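Local coordinates for transcriptional regulator, putative, Mar family (Thermotoga maritima, PDB 2ETH), which acts as a MarR-like transcriptional regulator, probably binding DNA as a dimer through winged helix-turn-helix domains, at the interface of chains A and B. Residues are numbered along the deposited sequence; one frame, centred on the assembly and turned at random. Chains: chain A/B, transcriptional regulator, putative, Mar family.

Contact 1: the interface of chains A and B. Residues chain A 129, 133-134, 137-138; chain B 144, 148, 151.
A:Val137 and A:Val138 meet the aliphatic start of B:Arg144, all on the 132-150 helices of the two chains. CG2 of A:Val138 lies 3.7 Å from CG of B:Arg144, and CG1 of A:Val137 touches CB of B:Arg144, this valine's side chain crossing the arginine chain at about a right angle. B:Arg144 leaves its helix with CG opposite the backbone N (chi1 175°), then bends at chi2 and chi3. The methylenes thus stay against the valines while the guanidinium turns back to A:Asp134. Further along, CB of B:Ala148 packs 3.7 Å from the carbonyl O of A:Lys129.

The rim is organised around the carboxylate of A:Asp134. Its OD1 accepts from both arginines: a salt-bridging hydrogen bond from NH1 of B:Arg144 at 2.7 Å on the anti side, and one from NH2 of B:Arg151 at 3.1 Å on the syn side. OD2 takes NH1 of B:Arg151 in a salt-bridging hydrogen bond of 2.9 Å, again syn, which makes B:Arg151 an end-on, two-nitrogen clamp. The fit is not flat: that guanidinium is turned 44° from the carboxylate, and both its nitrogens stand out of the carboxylate plane, NH2 by 34°, whereas OD1 lies near the plane of each guanidinium. CA of B:Ala148 sits 3.4 Å above the centre of the B:Arg151 guanidinium plane. The carboxylate of A:Glu133 lies near B:Arg144 without touching it and may add to the negative field there. An asparagine in place of A:Asp134 would probably leave the two arginines without their shared negative charge and weaken the clamp from B:Arg151. The site ties the start of one C-terminal helix to the end of its partner, helping to hold the MarR dimer together.

Contact 2: the interface of chains A and B. Residues chain A 140-141, 144-145; chain B 134, 137-138.
The guanidinium of A:Arg144 and the carboxylate of B:Asp134 stand 69° apart in this part of the MarR-family dimer interface, where the C-terminal helices 132-150 of both chains pack together. NH1 gives a salt-bridging hydrogen bond to OD1 at 2.7 Å. It arrives nearly along the C-O axis of the carboxylate, and OD1 in turn sits 22° out of the guanidinium plane; the bond is also bent at its hydrogen. On the face toward which OD1 is tilted, CG2 of B:Val137 comes in over the NH2 end, 4.1 Å from that nitrogen. The guanidinium therefore has a carboxylate oxygen off one edge and a methyl over the same face.

What puts the group there is the shape of the arginine. Its CG points away from the backbone N, chi1 -176°, and turns at chi2 and chi3 fold the chain across B:Asp134, with CD passing 3.4 Å from OD1. CB touches both valines of the partner, about equally near CG1 of B:Val137 and CG2 of B:Val138.

B:Val138 sends CG2 against the backbone of the facing helix, 3.5 Å from the carbonyl O of A:Gly141 and 3.7 Å from N of A:Met145, a selenomethionine in the crystal. The same methyl also touches CA and CB of that residue. At A:Gly141, with no side chain in the way, the backbones come close: its CA lies 3.9 Å from CA of B:Val138 and 3.6 Å from the carbonyl O of B:Val137. The other branch of B:Val137, CG1, anti to its own backbone nitrogen, leans on the carbonyl O of A:Glu140 at 3.8 Å, one turn before A:Arg144.

Contact 1: the interface of chains A and B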
# COMPACT_ATOMS: atom_id res chain seq x y z
N LYS A 129 5.30 6.56 -20.74
CA LYS A 129 4.44 7.74 -20.76
C LYS A 129 5.18 8.99 -20.40
O LYS A 129 4.59 10.05 -20.41
CB LYS A 129 3.25 7.56 -19.82
CG LYS A 129 2.30 6.52 -20.32
CD LYS A 129 1.32 6.09 -19.23
CE LYS A 129 0.31 5.08 -19.77
N GLU A 133 11.94 15.14 -20.93
CA GLU A 133 11.55 16.28 -20.13
C GLU A 133 10.66 15.93 -18.94
O GLU A 133 10.96 16.39 -17.85
CB GLU A 133 10.85 17.32 -20.97
CG GLU A 133 11.72 17.99 -22.01
CD GLU A 133 11.07 19.28 -22.56
OE1 GLU A 133 9.82 19.45 -22.38
OE2 GLU A 133 11.82 20.10 -23.15
N ASP A 134 9.61 15.13 -19.13
CA ASP A 134 8.76 14.69 -18.02
C ASP A 134 9.62 13.95 -16.97
O ASP A 134 9.49 14.15 -15.78
CB ASP A 134 7.71 13.65 -18.43
CG ASP A 134 6.66 14.15 -19.40
OD1 ASP A 134 6.25 15.34 -19.39
OD2 ASP A 134 6.23 13.28 -20.19
N VAL A 137 11.94 16.29 -14.64
CA VAL A 137 11.15 16.88 -13.58
C VAL A 137 10.70 15.90 -12.56
O VAL A 137 10.80 16.18 -11.39
CB VAL A 137 9.86 17.58 -14.14
CG1 VAL A 137 9.06 18.26 -13.07
CG2 VAL A 137 10.23 18.55 -15.19
N VAL A 138 10.16 14.76 -12.98
CA VAL A 138 9.63 13.78 -12.05
C VAL A 138 10.74 13.20 -11.14
O VAL A 138 10.59 13.15 -9.89
CB VAL A 138 8.88 12.63 -12.79
CG1 VAL A 138 8.55 11.52 -11.84
CG2 VAL A 138 7.58 13.17 -13.49
N ARG B 144 3.61 16.73 -12.60
CA ARG B 144 4.06 16.27 -13.90
C ARG B 144 3.78 14.76 -14.08
O ARG B 144 3.33 14.34 -15.13
CB ARG B 144 5.53 16.62 -14.08
CG ARG B 144 6.17 16.10 -15.32
CD ARG B 144 5.66 16.73 -16.61
NE ARG B 144 6.22 18.04 -16.76
CZ ARG B 144 6.71 18.60 -17.88
NH1 ARG B 144 6.78 17.98 -19.05
NH2 ARG B 144 7.18 19.84 -17.80
N ALA B 148 1.24 13.30 -16.77
CA ALA B 148 1.72 12.33 -17.77
C ALA B 148 0.92 11.05 -17.76
O ALA B 148 0.57 10.51 -18.79
CB ALA B 148 3.18 12.03 -17.58
N ARG B 151 -2.67 11.18 -19.57
CA ARG B 151 -2.80 11.46 -20.98
C ARG B 151 -3.65 10.48 -21.82
O ARG B 151 -4.62 10.91 -22.47
CB ARG B 151 -1.42 11.59 -21.63
CG ARG B 151 -0.73 12.89 -21.30
CD ARG B 151 0.75 12.79 -21.46
NE ARG B 151 1.44 13.91 -20.83
CZ ARG B 151 2.76 14.01 -20.73
NH1 ARG B 151 3.54 13.05 -21.20
NH2 ARG B 151 3.29 15.06 -20.12

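Contact 2: the interface of chains A and B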
# COMPACT_ATOMS: atom_id res chain seq x y z
N GLU A 140 13.82 14.40 -10.57
CA GLU A 140 14.33 15.44 -9.70
C GLU A 140 13.51 15.59 -8.43
O GLU A 140 14.07 15.83 -7.33
CB GLU A 140 14.36 16.79 -10.40
CG GLU A 140 15.71 17.09 -10.99
CD GLU A 140 15.75 18.24 -11.98
OE1 GLU A 140 14.74 18.98 -12.18
OE2 GLU A 140 16.83 18.40 -12.58
N GLY A 141 12.20 15.55 -8.60
CA GLY A 141 11.29 15.63 -7.49
C GLY A 141 11.44 14.45 -6.60
O GLY A 141 11.49 14.58 -5.40
N ARG A 144 14.80 14.72 -4.70
CA ARG A 144 14.70 15.74 -3.70
C ARG A 144 13.87 15.27 -2.51
O ARG A 144 14.18 15.60 -1.41
CB ARG A 144 14.10 16.99 -4.27
CG ARG A 144 14.06 18.14 -3.31
CD ARG A 144 15.42 18.71 -2.98
NE ARG A 144 15.85 19.68 -3.96
CZ ARG A 144 16.25 20.92 -3.74
NH1 ARG A 144 16.27 21.45 -2.55
NH2 ARG A 144 16.63 21.64 -4.76
N MSE A 145 12.82 14.50 -2.73
CA MSE A 145 11.99 14.00 -1.61
C MSE A 145 12.75 12.97 -0.79
O MSE A 145 12.69 12.96 0.45
CB MSE A 145 10.75 13.36 -2.15
CG MSE A 145 9.83 12.92 -1.08
SE MSE A 145 8.28 12.05 -1.89
CE MSE A 145 9.30 10.68 -2.83
N ASP B 134 12.50 22.90 -1.73
CA ASP B 134 12.22 21.45 -1.76
C ASP B 134 10.78 21.27 -2.19
O ASP B 134 10.50 20.46 -3.03
CB ASP B 134 12.33 20.76 -0.38
CG ASP B 134 13.72 20.82 0.25
OD1 ASP B 134 14.73 20.82 -0.45
OD2 ASP B 134 13.79 20.86 1.49
N VAL B 137 10.12 21.80 -6.00
CA VAL B 137 10.70 20.73 -6.80
C VAL B 137 9.91 19.42 -6.70
O VAL B 137 9.64 18.78 -7.70
CB VAL B 137 12.15 20.48 -6.39
CG1 VAL B 137 12.76 19.34 -7.20
CG2 VAL B 137 12.94 21.75 -6.59
N VAL B 138 9.53 19.06 -5.50
CA VAL B 138 8.85 17.82 -5.27
C VAL B 138 7.43 17.92 -5.81
O VAL B 138 6.88 17.00 -6.42
CB VAL B 138 8.84 17.49 -3.76
CG1 VAL B 138 7.78 16.42 -3.43
CG2 VAL B 138 10.26 17.14 -3.29

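Contact 1 and contact 2 lie about 14 Å apart, measured between the centres of their C-alpha atoms, on one two-fold symmetric interface. Both draw on helix 132-150 of each chain and on the same positions, 134, 137, 138 and 144, with the roles of chains A and B exchanged. Contact 1 extends this set toward the helix end and the loop at A:Lys129, whereas contact 2 extends it inward to A:Gly141, where the helices approach closely. Repeating the aspartate-arginine pairing on both sides of the crossing probably helps fix how the two subunits, and so their DNA-binding parts, are set against each other.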